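Local coordinates for pyridoxal kinase (Entamoeba histolytica, PDB 4S1I) that phosphorylates the 5'-hydroxyl of pyridoxal with ATP to give pyridoxal 5'-phosphate, at the pyridoxal-5'-phosphate site and the interface of chains A and B. Numbering follows the deposited sequence. Chains: chain A, Pyridoxal kinase; chain B, Pyridoxal kinase.

Contact 1 is the vitamer pocket of chain A, and contacts 2 and 3 are patches of the A-B interface. The C-alpha centres of contacts 1 and 2 lie about 12 Å apart, and both include A:Leu41. The stretch after strand 39-41 serves both: A:His44, A:Thr45 and A:Gly46 line the pocket, while A:Ala42, A:Asn43 and A:Tyr47 meet chain B. Pairing of the chains may therefore help hold the pocket in shape. Contact 3 is remote, its centre about 26 Å from contact 1 and 28 Å from contact 2. It adds a separate, smaller patch to the pairing.

Contact 1: the pyridoxal-5'-phosphate site. Residues chain A 10, 17, 41, 44-46, 83, 119, 121, 218. With PLP (pyridoxal-5'-phosphate), chain C.
Pyridoxal-5'-phosphate, the reaction product, sits almost wholly buried in the substrate pocket of this ribokinase-fold enzyme. Polar contacts read the pyridine rim. The hydroxyl OG of A:Ser10 donates to the phenolic O3 of PLP at 2.5 Å. Its chi1 of 60° places OG between the backbone N and the carbonyl carbon. The backbone N of A:Thr45 donates to the ring nitrogen N1 of PLP at 3.2 Å. The A:Thr45 hydroxyl OG1 donates to phosphate O2P of PLP at 3.1 Å, gripping ring and phosphate. A:Gly46 N bonds to ND1 of A:His44 in the imidazole plane, which helps fix that ring.

Apolar groups hold both faces. CG2 of A:Val17 meets C3 of PLP at 3.6 Å from one face. The A:Tyr83 ring lies on the other, with the 2-methyl C2A over its centre. The face of A:Tyr121 meets methylene C5A near its rim.

A:Asp218 is the catalytic base, the Asp of the conserved GxGD motif. OD2 of A:Asp218 lies 3.2 Å from aldehyde O4A of PLP, an acceptor-acceptor approach and not a clear hydrogen bond. Protonation is not seen and the ligand is poorly ordered, so little rests on it. The pocket binds the product, but this pose does not place its 5' oxygen at the base.

Contact 2: the interface of chains A and B. Residues chain A 13-14, 41-43, 47, 49-52; chain B 59, 62-63, 66-67, 70, 72.
Helix 57-69 of chain B and the residues just after it pack against two loop segments of chain A, one following strand 39-41 and one leading into strand 52-54. B:Ser66 is central. B:Ser66 OG stands anti to the backbone N (chi1 -170°) and donates to the amide oxygen OD1 of A:Asn43 at 2.8 Å, in the carbonyl plane on a lone pair. B:Ser66 OG also accepts from the backbone N of A:Gly51 at 3.0 Å. One turn back, B:Ser62 OG accepts from A:Gly52 N at 3.0 Å.

B:Asn70 uses its amide ND2 twice. B:Asn70 ND2 donates to the backbone O of A:Val49 at 2.9 Å. B:Asn70 ND2 also donates to OD1 of A:Asn43 at 3.0 Å, from above that carbonyl plane. The two Asn amides are turned 76° apart. A:Asn43 ND2 donates within its own chain to A:Val49 O, on a lone pair. This bond fixes the amide's rotation and turns OD1 toward chain B. A:Tyr47 lies obliquely across B:Asn70. A:Tyr47 CD2 lies 3.6 Å from B:Asn70 CG.

Apolar contacts flank the polar row. A:Ala42 CB presses on B:Ser66 CB at 3.5 Å, a tight fit. B:Leu72 sets CD1 against A:Asn43 CB at 3.6 Å, while CD2 reaches the A:Tyr47 hydroxyl tip to tip. The patch joins the two chains, probably as the family's dimer, and may steady the nearby substrate loop.

Contact 3: the interface of chains A and B. Residues chain A 27, 30-32; chain B 261-262, 264-265.
A:Gln30 makes the polar link of this patch. The amide NE2 of A:Gln30 donates to the backbone O of B:Ile261 at 3.0 Å. The bond is nearly straight, 168° at the hydrogen. It lies in the plane of the acceptor carbonyl and in that of the Gln amide. The Gln chain is extended beyond CG, which carries the amide along B:Ile261 toward B:Pro265. CD of B:Pro265 lies 3.5 Å from NE2 of A:Gln30.

B:Ile261 touches A:Gln30 and A:Asp27 with two branches. CG2 of B:Ile261, anti to the backbone N, rests on CA of A:Gln30 at 3.6 Å. CD1 of B:Ile261, turned aside by a chi2 of -62°, meets the carboxylate oxygen OD1 of A:Asp27 at 3.3 Å. A methyl thus meets a carboxylate, so the contact is not purely apolar. The two side chains cross at about a right angle. B:Ile264 brings CD1 to the backbone O of A:Asp27 at 3.3 Å.

Further out, A:Asp27 lies near the end of helix 18-28, and A:Gln30 follows in the loop. The backbone of A:Gln30 has positive phi (60°), in the left-handed region, as the chain turns after the helix. The contact ties the chain B loop to the helix end and probably supports the pairing of the two chains.

Contact 1: the pyridoxal-5'-phosphate site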
ATOM      1  N   SER A  10       6.776  -8.217   2.967  1.00 19.26           N
ATOM      2  CA  SER A  10       7.355  -7.037   3.576  1.00 18.52           C
ATOM      3  C   SER A  10       6.759  -5.727   3.173  1.00 17.24           C
ATOM      4  O   SER A  10       6.035  -5.638   2.149  1.00 18.46           O
ATOM      5  CB  SER A  10       8.828  -7.059   3.258  1.00 19.20           C
ATOM      6  OG  SER A  10       9.044  -7.048   1.886  1.00 21.55           O
ATOM      7  N   VAL A  17       9.310  -2.835  -2.886  1.00 19.94           N
ATOM      8  CA  VAL A  17       9.677  -4.197  -2.754  1.00 20.38           C
ATOM      9  C   VAL A  17       8.486  -4.856  -2.063  1.00 19.95           C
ATOM     10  O   VAL A  17       7.594  -4.176  -1.467  1.00 20.87           O
ATOM     11  CB  VAL A  17      10.981  -4.499  -2.002  1.00 22.56           C
ATOM     12  CG1 VAL A  17      12.173  -3.894  -2.707  1.00 25.24           C
ATOM     13  CG2 VAL A  17      10.870  -3.937  -0.588  1.00 24.49           C
ATOM     14  N   LEU A  41       9.403  -1.046   7.496  1.00 17.18           N
ATOM     15  CA  LEU A  41      10.685  -0.528   7.360  1.00 18.34           C
ATOM     16  C   LEU A  41      10.615   0.839   6.609  1.00 18.76           C
ATOM     17  O   LEU A  41       9.743   1.022   5.829  1.00 19.81           O
ATOM     18  CB  LEU A  41      11.637  -1.458   6.598  1.00 17.82           C
ATOM     19  CG  LEU A  41      11.735  -2.883   7.079  1.00 20.91           C
ATOM     20  CD1 LEU A  41      12.614  -3.690   6.176  1.00 22.16           C
ATOM     21  CD2 LEU A  41      12.253  -2.899   8.494  1.00 23.24           C
ATOM     22  N   HIS A  44      14.119  -0.273   1.755  1.00 20.51           N
ATOM     23  CA  HIS A  44      14.613  -1.635   1.613  1.00 22.06           C
ATOM     24  C   HIS A  44      16.010  -1.812   2.273  1.00 22.17           C
ATOM     25  O   HIS A  44      16.687  -0.883   2.668  1.00 23.85           O
ATOM     26  CB  HIS A  44      14.555  -2.159   0.173  1.00 22.43           C
ATOM     27  CG  HIS A  44      15.431  -1.459  -0.776  1.00 24.56           C
ATOM     28  ND1 HIS A  44      16.802  -1.562  -0.702  1.00 27.45           N
ATOM     29  CD2 HIS A  44      15.170  -0.708  -1.869  1.00 26.18           C
ATOM     30  CE1 HIS A  44      17.344  -0.890  -1.696  1.00 29.05           C
ATOM     31  NE2 HIS A  44      16.360  -0.396  -2.439  1.00 27.90           N
ATOM     32  N   THR A  45      16.409  -3.087   2.325  1.00 24.18           N
ATOM     33  CA  THR A  45      17.618  -3.482   3.040  1.00 25.32           C
ATOM     34  C   THR A  45      18.942  -3.251   2.349  1.00 29.99           C
ATOM     35  O   THR A  45      19.966  -3.442   2.908  1.00 32.26           O
ATOM     36  CB  THR A  45      17.559  -4.970   3.516  1.00 29.38           C
ATOM     37  OG1 THR A  45      17.376  -5.829   2.392  1.00 32.26           O
ATOM     38  CG2 THR A  45      16.459  -5.150   4.455  1.00 32.99           C
ATOM     39  N   GLY A  46      18.910  -2.808   1.125  1.00 29.94           N
ATOM     40  CA  GLY A  46      20.028  -2.356   0.398  1.00 30.12           C
ATOM     41  C   GLY A  46      20.643  -1.037   0.800  1.00 30.29           C
ATOM     42  O   GLY A  46      21.767  -0.755   0.379  1.00 35.36           O
ATOM     43  N   TYR A  83       8.523 -12.065   1.523  1.00 20.68           N
ATOM     44  CA  TYR A  83       9.621 -11.859   2.475  1.00 21.11           C
ATOM     45  C   TYR A  83       9.243 -11.950   3.945  1.00 22.44           C
ATOM     46  O   TYR A  83       8.323 -11.302   4.358  1.00 22.74           O
ATOM     47  CB  TYR A  83      10.211 -10.476   2.222  1.00 20.63           C
ATOM     48  CG  TYR A  83      11.416 -10.069   3.076  1.00 23.50           C
ATOM     49  CD1 TYR A  83      11.261  -9.590   4.318  1.00 20.60           C
ATOM     50  CD2 TYR A  83      12.668 -10.044   2.494  1.00 24.85           C
ATOM     51  CE1 TYR A  83      12.367  -9.141   5.094  1.00 24.14           C
ATOM     52  CE2 TYR A  83      13.753  -9.611   3.249  1.00 27.45           C
ATOM     53  CZ  TYR A  83      13.582  -9.140   4.532  1.00 26.04           C
ATOM     54  OH  TYR A  83      14.683  -8.695   5.257  1.00 28.86           O
ATOM     55  N   LYS A 119      24.005 -14.374  -3.252  1.00 46.69           N
ATOM     56  CA  LYS A 119      24.119 -13.875  -1.852  1.00 47.81           C
ATOM     57  C   LYS A 119      22.759 -13.792  -1.179  1.00 44.05           C
ATOM     58  O   LYS A 119      21.849 -13.247  -1.744  1.00 41.66           O
ATOM     59  CB  LYS A 119      24.846 -12.505  -1.724  1.00 56.35           C
ATOM     60  CG  LYS A 119      24.397 -11.405  -2.674  1.00 69.34           C
ATOM     61  CD  LYS A 119      23.335 -10.461  -2.086  1.00 82.36           C
ATOM     62  CE  LYS A 119      22.301 -10.127  -3.164  1.00 78.75           C
ATOM     63  NZ  LYS A 119      21.457  -8.965  -2.817  1.00 89.60           N
ATOM     64  N   TYR A 121      19.967 -12.436   1.477  1.00 36.13           N
ATOM     65  CA  TYR A 121      19.662 -11.204   2.164  1.00 37.80           C
ATOM     66  C   TYR A 121      18.559 -11.460   3.201  1.00 37.11           C
ATOM     67  O   TYR A 121      17.751 -10.610   3.498  1.00 36.90           O
ATOM     68  CB  TYR A 121      19.330 -10.088   1.157  1.00 37.87           C
ATOM     69  CG  TYR A 121      18.324 -10.319   0.028  1.00 39.74           C
ATOM     70  CD1 TYR A 121      16.942 -10.468   0.283  1.00 37.62           C
ATOM     71  CD2 TYR A 121      18.738 -10.335  -1.305  1.00 39.52           C
ATOM     72  CE1 TYR A 121      16.064 -10.632  -0.760  1.00 35.79           C
ATOM     73  CE2 TYR A 121      17.823 -10.489  -2.371  1.00 36.12           C
ATOM     74  CZ  TYR A 121      16.510 -10.674  -2.101  1.00 33.77           C
ATOM     75  OH  TYR A 121      15.571 -10.825  -3.157  1.00 32.66           O
ATOM     76  N   ASP A 218       9.871  -9.138  -7.502  1.00 22.71           N
ATOM     77  CA  ASP A 218       8.591  -8.970  -6.868  1.00 22.53           C
ATOM     78  C   ASP A 218       7.543  -8.485  -7.829  1.00 22.81           C
ATOM     79  O   ASP A 218       6.379  -8.943  -7.769  1.00 23.59           O
ATOM     80  CB  ASP A 218       8.669  -7.979  -5.682  1.00 24.78           C
ATOM     81  CG  ASP A 218       9.614  -8.449  -4.583  1.00 30.34           C
ATOM     82  OD1 ASP A 218       9.782  -9.681  -4.412  1.00 31.67           O
ATOM     83  OD2 ASP A 218      10.182  -7.602  -3.872  1.00 24.14           O
TER
HETATM   84  N1  PLP C 301      14.447  -5.524   1.527  1.00 23.60           N
HETATM   85  C2  PLP C 301      13.189  -5.948   1.701  1.00 43.63           C
HETATM   86  C2A PLP C 301      12.449  -5.536   2.903  1.00 25.31           C
HETATM   87  C3  PLP C 301      12.533  -6.803   0.769  1.00 54.93           C
HETATM   88  O3  PLP C 301      11.338  -7.229   0.936  1.00 32.47           O
HETATM   89  C4  PLP C 301      13.249  -7.235  -0.402  1.00 33.45           C
HETATM   90  C4A PLP C 301      12.601  -8.095  -1.344  1.00 39.02           C
HETATM   91  O4A PLP C 301      12.924  -8.298  -2.452  1.00 37.03           O
HETATM   92  C5  PLP C 301      14.539  -6.702  -0.463  1.00 46.69           C
HETATM   93  C6  PLP C 301      15.063  -5.871   0.521  1.00 60.55           C
HETATM   94  C5A PLP C 301      15.479  -6.947  -1.528  1.00 66.48           C
HETATM   95  O4P PLP C 301      16.186  -5.746  -1.479  1.00 72.46           O
HETATM   96  P   PLP C 301      17.768  -5.661  -1.734  1.00 85.65           P
HETATM   97  O1P PLP C 301      18.155  -6.652  -2.753  1.00 68.88           O
HETATM   98  O2P PLP C 301      18.522  -5.900  -0.471  1.00 58.49           O
HETATM   99  O3P PLP C 301      17.836  -4.303  -2.278  1.00 86.00           O

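Contact 2: the interface of chains A and B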
ATOM      1  N   CYS A  13       8.247   2.021   3.561  1.00 16.43           N
ATOM      2  CA  CYS A  13       7.576   3.286   3.494  1.00 16.30           C
ATOM      3  C   CYS A  13       7.852   4.013   2.191  1.00 18.12           C
ATOM      4  O   CYS A  13       6.979   4.736   1.688  1.00 18.55           O
ATOM      5  CB  CYS A  13       7.966   4.167   4.682  1.00 18.58           C
ATOM      6  SG  CYS A  13       7.420   3.464   6.294  1.00 18.42           S
ATOM      7  N   SER A  14       9.127   3.876   1.749  1.00 18.22           N
ATOM      8  CA  SER A  14       9.646   4.502   0.498  1.00 18.82           C
ATOM      9  C   SER A  14      10.137   3.301  -0.326  1.00 18.91           C
ATOM     10  O   SER A  14      10.804   2.441   0.178  1.00 20.77           O
ATOM     11  CB  SER A  14      10.816   5.454   0.785  1.00 18.54           C
ATOM     12  OG  SER A  14      11.237   6.090  -0.456  1.00 21.65           O
ATOM     13  N   LEU A  41       9.403  -1.046   7.496  1.00 17.18           N
ATOM     14  CA  LEU A  41      10.685  -0.528   7.360  1.00 18.34           C
ATOM     15  C   LEU A  41      10.615   0.839   6.609  1.00 18.76           C
ATOM     16  O   LEU A  41       9.743   1.022   5.829  1.00 19.81           O
ATOM     17  CB  LEU A  41      11.637  -1.458   6.598  1.00 17.82           C
ATOM     18  CG  LEU A  41      11.735  -2.883   7.079  1.00 20.91           C
ATOM     19  CD1 LEU A  41      12.614  -3.690   6.176  1.00 22.16           C
ATOM     20  CD2 LEU A  41      12.253  -2.899   8.494  1.00 23.24           C
ATOM     21  N   ALA A  42      11.563   1.717   6.836  1.00 18.26           N
ATOM     22  CA  ALA A  42      11.630   2.993   6.137  1.00 19.91           C
ATOM     23  C   ALA A  42      11.881   2.777   4.690  1.00 18.77           C
ATOM     24  O   ALA A  42      11.345   3.494   3.826  1.00 19.94           O
ATOM     25  CB  ALA A  42      12.725   3.860   6.714  1.00 20.16           C
ATOM     26  N   ASN A  43      12.714   1.795   4.400  1.00 19.29           N
ATOM     27  CA  ASN A  43      13.266   1.655   3.057  1.00 19.80           C
ATOM     28  C   ASN A  43      13.773   0.200   2.948  1.00 20.40           C
ATOM     29  O   ASN A  43      13.878  -0.510   3.991  1.00 19.19           O
ATOM     30  CB  ASN A  43      14.331   2.676   2.776  1.00 20.59           C
ATOM     31  CG  ASN A  43      15.336   2.856   3.913  1.00 20.89           C
ATOM     32  OD1 ASN A  43      15.379   3.878   4.524  1.00 21.15           O
ATOM     33  ND2 ASN A  43      16.169   1.842   4.100  1.00 21.81           N
ATOM     34  N   TYR A  47      20.007  -0.242   1.657  1.00 28.34           N
ATOM     35  CA  TYR A  47      20.539   0.995   2.109  1.00 30.41           C
ATOM     36  C   TYR A  47      21.437   0.784   3.349  1.00 33.72           C
ATOM     37  O   TYR A  47      21.304  -0.208   4.012  1.00 33.34           O
ATOM     38  CB  TYR A  47      19.454   2.030   2.498  1.00 29.96           C
ATOM     39  CG  TYR A  47      18.710   2.543   1.323  1.00 28.50           C
ATOM     40  CD1 TYR A  47      17.629   1.880   0.812  1.00 28.17           C
ATOM     41  CD2 TYR A  47      19.091   3.743   0.729  1.00 30.40           C
ATOM     42  CE1 TYR A  47      16.945   2.392  -0.276  1.00 29.64           C
ATOM     43  CE2 TYR A  47      18.434   4.207  -0.379  1.00 31.49           C
ATOM     44  CZ  TYR A  47      17.348   3.522  -0.854  1.00 32.01           C
ATOM     45  OH  TYR A  47      16.694   4.012  -1.963  1.00 34.14           O
ATOM     46  N   VAL A  49      21.359   2.253   6.219  1.00 30.19           N
ATOM     47  CA  VAL A  49      20.546   2.370   7.431  1.00 29.90           C
ATOM     48  C   VAL A  49      19.178   1.862   7.044  1.00 27.93           C
ATOM     49  O   VAL A  49      18.691   2.190   5.931  1.00 26.77           O
ATOM     50  CB  VAL A  49      20.492   3.830   7.832  1.00 31.41           C
ATOM     51  CG1 VAL A  49      19.605   4.049   9.037  1.00 30.29           C
ATOM     52  CG2 VAL A  49      21.896   4.319   8.193  1.00 34.82           C
ATOM     53  N   VAL A  50      18.581   1.010   7.902  1.00 26.13           N
ATOM     54  CA  VAL A  50      17.292   0.449   7.606  1.00 25.69           C
ATOM     55  C   VAL A  50      16.446   0.596   8.845  1.00 26.61           C
ATOM     56  O   VAL A  50      16.286  -0.336   9.646  1.00 29.61           O
ATOM     57  CB  VAL A  50      17.353  -1.039   7.123  1.00 27.58           C
ATOM     58  CG1 VAL A  50      15.996  -1.610   6.760  1.00 26.72           C
ATOM     59  CG2 VAL A  50      18.445  -1.261   6.080  1.00 25.81           C
ATOM     60  N   GLY A  51      15.788   1.719   8.957  1.00 23.03           N
ATOM     61  CA  GLY A  51      14.956   1.990  10.132  1.00 21.09           C
ATOM     62  C   GLY A  51      13.698   1.180  10.148  1.00 21.06           C
ATOM     63  O   GLY A  51      13.130   0.813   9.107  1.00 21.16           O
ATOM     64  N   GLY A  52      13.188   0.949  11.350  1.00 20.96           N
ATOM     65  CA  GLY A  52      11.955   0.180  11.554  1.00 21.08           C
ATOM     66  C   GLY A  52      12.248  -1.259  11.944  1.00 25.12           C
ATOM     67  O   GLY A  52      13.384  -1.671  11.971  1.00 29.66           O
TER
ATOM     68  N   ASP B  59      10.137   2.751  17.011  1.00 22.77           N
ATOM     69  CA  ASP B  59      10.108   2.329  15.607  1.00 23.44           C
ATOM     70  C   ASP B  59       9.779   3.514  14.704  1.00 20.95           C
ATOM     71  O   ASP B  59      10.429   3.685  13.625  1.00 21.43           O
ATOM     72  CB  ASP B  59       9.111   1.198  15.384  1.00 24.43           C
ATOM     73  CG  ASP B  59       9.554  -0.104  16.011  1.00 28.03           C
ATOM     74  OD1 ASP B  59      10.828  -0.324  16.208  1.00 31.18           O
ATOM     75  OD2 ASP B  59       8.654  -0.898  16.446  1.00 30.50           O
ATOM     76  N   SER B  62      12.941   5.633  14.449  1.00 21.30           N
ATOM     77  CA  SER B  62      13.869   4.883  13.618  1.00 21.74           C
ATOM     78  C   SER B  62      13.555   5.029  12.119  1.00 21.58           C
ATOM     79  O   SER B  62      14.466   5.244  11.299  1.00 22.16           O
ATOM     80  CB  SER B  62      13.809   3.399  13.973  1.00 23.24           C
ATOM     81  OG  SER B  62      14.717   2.647  13.268  1.00 25.97           O
ATOM     82  N   ILE B  63      12.278   4.907  11.768  1.00 20.78           N
ATOM     83  CA  ILE B  63      11.869   5.067  10.368  1.00 18.90           C
ATOM     84  C   ILE B  63      12.167   6.497   9.931  1.00 19.92           C
ATOM     85  O   ILE B  63      12.742   6.688   8.847  1.00 20.18           O
ATOM     86  CB  ILE B  63      10.344   4.731  10.239  1.00 18.87           C
ATOM     87  CG1 ILE B  63      10.257   3.236  10.398  1.00 20.43           C
ATOM     88  CG2 ILE B  63       9.771   5.295   8.978  1.00 19.62           C
ATOM     89  CD1 ILE B  63       8.851   2.770  10.609  1.00 20.77           C
ATOM     90  N   SER B  66      15.801   7.072   9.378  1.00 21.46           N
ATOM     91  CA  SER B  66      16.306   6.335   8.243  1.00 22.12           C
ATOM     92  C   SER B  66      15.917   7.058   6.923  1.00 20.89           C
ATOM     93  O   SER B  66      16.765   7.172   5.997  1.00 20.71           O
ATOM     94  CB  SER B  66      15.665   4.922   8.180  1.00 20.54           C
ATOM     95  OG  SER B  66      16.292   4.072   7.211  1.00 21.67           O
ATOM     96  N   LEU B  67      14.714   7.591   6.844  1.00 19.99           N
ATOM     97  CA  LEU B  67      14.265   8.358   5.644  1.00 20.76           C
ATOM     98  C   LEU B  67      15.242   9.552   5.440  1.00 22.37           C
ATOM     99  O   LEU B  67      15.668   9.842   4.319  1.00 24.06           O
ATOM    100  CB  LEU B  67      12.855   8.863   5.772  1.00 21.08           C
ATOM    101  CG  LEU B  67      11.796   7.736   5.754  1.00 21.39           C
ATOM    102  CD1 LEU B  67      10.461   8.346   6.043  1.00 21.44           C
ATOM    103  CD2 LEU B  67      11.840   7.057   4.382  1.00 22.19           C
ATOM    104  N   ASN B  70      19.137   8.441   4.579  1.00 23.33           N
ATOM    105  CA  ASN B  70      19.248   7.985   3.212  1.00 22.98           C
ATOM    106  C   ASN B  70      18.759   8.974   2.164  1.00 22.57           C
ATOM    107  O   ASN B  70      18.697   8.638   0.960  1.00 23.95           O
ATOM    108  CB  ASN B  70      18.416   6.671   3.081  1.00 22.40           C
ATOM    109  CG  ASN B  70      19.046   5.533   3.887  1.00 23.16           C
ATOM    110  OD1 ASN B  70      20.254   5.357   3.883  1.00 23.96           O
ATOM    111  ND2 ASN B  70      18.216   4.732   4.530  1.00 21.12           N
ATOM    112  N   LEU B  72      15.850  10.200   1.422  1.00 20.96           N
ATOM    113  CA  LEU B  72      14.633   9.807   0.699  1.00 22.05           C
ATOM    114  C   LEU B  72      13.536  10.845   0.876  1.00 25.43           C
ATOM    115  O   LEU B  72      12.567  10.778   0.124  1.00 23.30           O
ATOM    116  CB  LEU B  72      14.204   8.459   1.240  1.00 22.51           C
ATOM    117  CG  LEU B  72      15.182   7.345   0.943  1.00 23.04           C
ATOM    118  CD1 LEU B  72      14.693   6.053   1.595  1.00 24.75           C
ATOM    119  CD2 LEU B  72      15.334   7.141  -0.552  1.00 25.76           C
TER

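Contact 3: the interface of chains A and B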
ATOM      1  N   ASP A  27      -3.743  -3.644  -6.874  1.00 18.87           N
ATOM      2  CA  ASP A  27      -4.721  -2.531  -6.915  1.00 19.84           C
ATOM      3  C   ASP A  27      -4.985  -2.131  -8.364  1.00 20.70           C
ATOM      4  O   ASP A  27      -6.085  -1.932  -8.796  1.00 22.81           O
ATOM      5  CB  ASP A  27      -4.180  -1.270  -6.146  1.00 21.74           C
ATOM      6  CG  ASP A  27      -4.100  -1.407  -4.588  1.00 25.93           C
ATOM      7  OD1 ASP A  27      -4.604  -2.413  -3.997  1.00 25.30           O
ATOM      8  OD2 ASP A  27      -3.362  -0.513  -3.958  1.00 25.16           O
ATOM      9  N   GLN A  30      -7.195  -4.281 -10.061  1.00 21.59           N
ATOM     10  CA  GLN A  30      -8.475  -4.221  -9.408  1.00 22.09           C
ATOM     11  C   GLN A  30      -8.852  -5.568  -8.766  1.00 21.94           C
ATOM     12  O   GLN A  30     -10.040  -6.003  -8.861  1.00 24.26           O
ATOM     13  CB  GLN A  30      -9.566  -3.618 -10.317  1.00 25.86           C
ATOM     14  CG  GLN A  30      -9.256  -2.138 -10.593  1.00 27.04           C
ATOM     15  CD  GLN A  30     -10.207  -1.514 -11.544  1.00 27.35           C
ATOM     16  OE1 GLN A  30     -10.151  -1.800 -12.722  1.00 34.07           O
ATOM     17  NE2 GLN A  30     -11.203  -0.801 -11.038  1.00 28.52           N
ATOM     18  N   ILE A  31      -7.862  -6.230  -8.188  1.00 21.89           N
ATOM     19  CA  ILE A  31      -8.036  -7.504  -7.487  1.00 23.54           C
ATOM     20  C   ILE A  31      -8.046  -7.193  -5.996  1.00 24.06           C
ATOM     21  O   ILE A  31      -7.062  -6.726  -5.425  1.00 24.84           O
ATOM     22  CB  ILE A  31      -6.928  -8.487  -7.843  1.00 23.86           C
ATOM     23  CG1 ILE A  31      -6.963  -8.837  -9.347  1.00 26.43           C
ATOM     24  CG2 ILE A  31      -6.966  -9.747  -6.988  1.00 24.62           C
ATOM     25  CD1 ILE A  31      -5.729  -9.522  -9.845  1.00 25.27           C
ATOM     26  N   GLN A  32      -9.139  -7.548  -5.371  1.00 27.30           N
ATOM     27  CA  GLN A  32      -9.341  -7.298  -3.992  1.00 27.78           C
ATOM     28  C   GLN A  32      -8.531  -8.179  -3.133  1.00 23.75           C
ATOM     29  O   GLN A  32      -8.630  -9.370  -3.163  1.00 23.55           O
ATOM     30  CB  GLN A  32     -10.752  -7.573  -3.614  1.00 31.17           C
ATOM     31  CG  GLN A  32     -11.151  -6.706  -2.572  1.00 39.07           C
ATOM     32  CD  GLN A  32     -12.060  -5.684  -3.107  1.00 51.46           C
ATOM     33  OE1 GLN A  32     -12.271  -5.597  -4.304  1.00 47.87           O
ATOM     34  NE2 GLN A  32     -12.635  -4.957  -2.253  1.00 41.18           N
TER
ATOM     35  N   ILE B 261     -10.947   0.373  -4.653  1.00 25.59           N
ATOM     36  CA  ILE B 261     -10.353  -0.447  -5.734  1.00 25.32           C
ATOM     37  C   ILE B 261     -11.266  -0.555  -6.947  1.00 27.22           C
ATOM     38  O   ILE B 261     -10.872  -0.352  -8.129  1.00 26.21           O
ATOM     39  CB  ILE B 261     -10.017  -1.883  -5.177  1.00 30.58           C
ATOM     40  CG1 ILE B 261      -8.956  -1.790  -4.067  1.00 32.75           C
ATOM     41  CG2 ILE B 261      -9.622  -2.817  -6.274  1.00 34.51           C
ATOM     42  CD1 ILE B 261      -7.628  -1.227  -4.516  1.00 32.01           C
ATOM     43  N   ASN B 262     -12.500  -0.873  -6.738  1.00 26.02           N
ATOM     44  CA  ASN B 262     -13.449  -0.880  -7.834  1.00 29.28           C
ATOM     45  C   ASN B 262     -13.733   0.448  -8.487  1.00 27.51           C
ATOM     46  O   ASN B 262     -14.190   0.494  -9.653  1.00 31.03           O
ATOM     47  CB  ASN B 262     -14.738  -1.455  -7.362  1.00 31.73           C
ATOM     48  CG  ASN B 262     -14.664  -2.945  -7.273  1.00 44.52           C
ATOM     49  OD1 ASN B 262     -13.879  -3.576  -8.011  1.00 57.02           O
ATOM     50  ND2 ASN B 262     -15.447  -3.530  -6.368  1.00 57.75           N
ATOM     51  N   ILE B 264     -11.419   2.840  -8.918  1.00 25.47           N
ATOM     52  CA  ILE B 264     -10.114   3.498  -9.350  1.00 25.59           C
ATOM     53  C   ILE B 264     -10.285   4.384 -10.539  1.00 27.29           C
ATOM     54  O   ILE B 264      -9.837   5.554 -10.454  1.00 28.22           O
ATOM     55  CB  ILE B 264      -9.013   2.407  -9.524  1.00 27.30           C
ATOM     56  CG1 ILE B 264      -8.402   2.139  -8.145  1.00 26.95           C
ATOM     57  CG2 ILE B 264      -7.915   2.876 -10.529  1.00 33.69           C
ATOM     58  CD1 ILE B 264      -7.411   0.980  -8.087  1.00 25.01           C
ATOM     59  N   PRO B 265     -11.001   3.963 -11.555  1.00 30.53           N
ATOM     60  CA  PRO B 265     -11.233   4.818 -12.781  1.00 38.94           C
ATOM     61  C   PRO B 265     -11.923   6.126 -12.539  1.00 39.55           C
ATOM     62  O   PRO B 265     -11.889   6.936 -13.442  1.00 42.79           O
ATOM     63  CB  PRO B 265     -12.104   3.962 -13.679  1.00 42.02           C
ATOM     64  CG  PRO B 265     -11.817   2.588 -13.283  1.00 40.41           C
ATOM     65  CD  PRO B 265     -11.596   2.634 -11.801  1.00 36.16           C
TER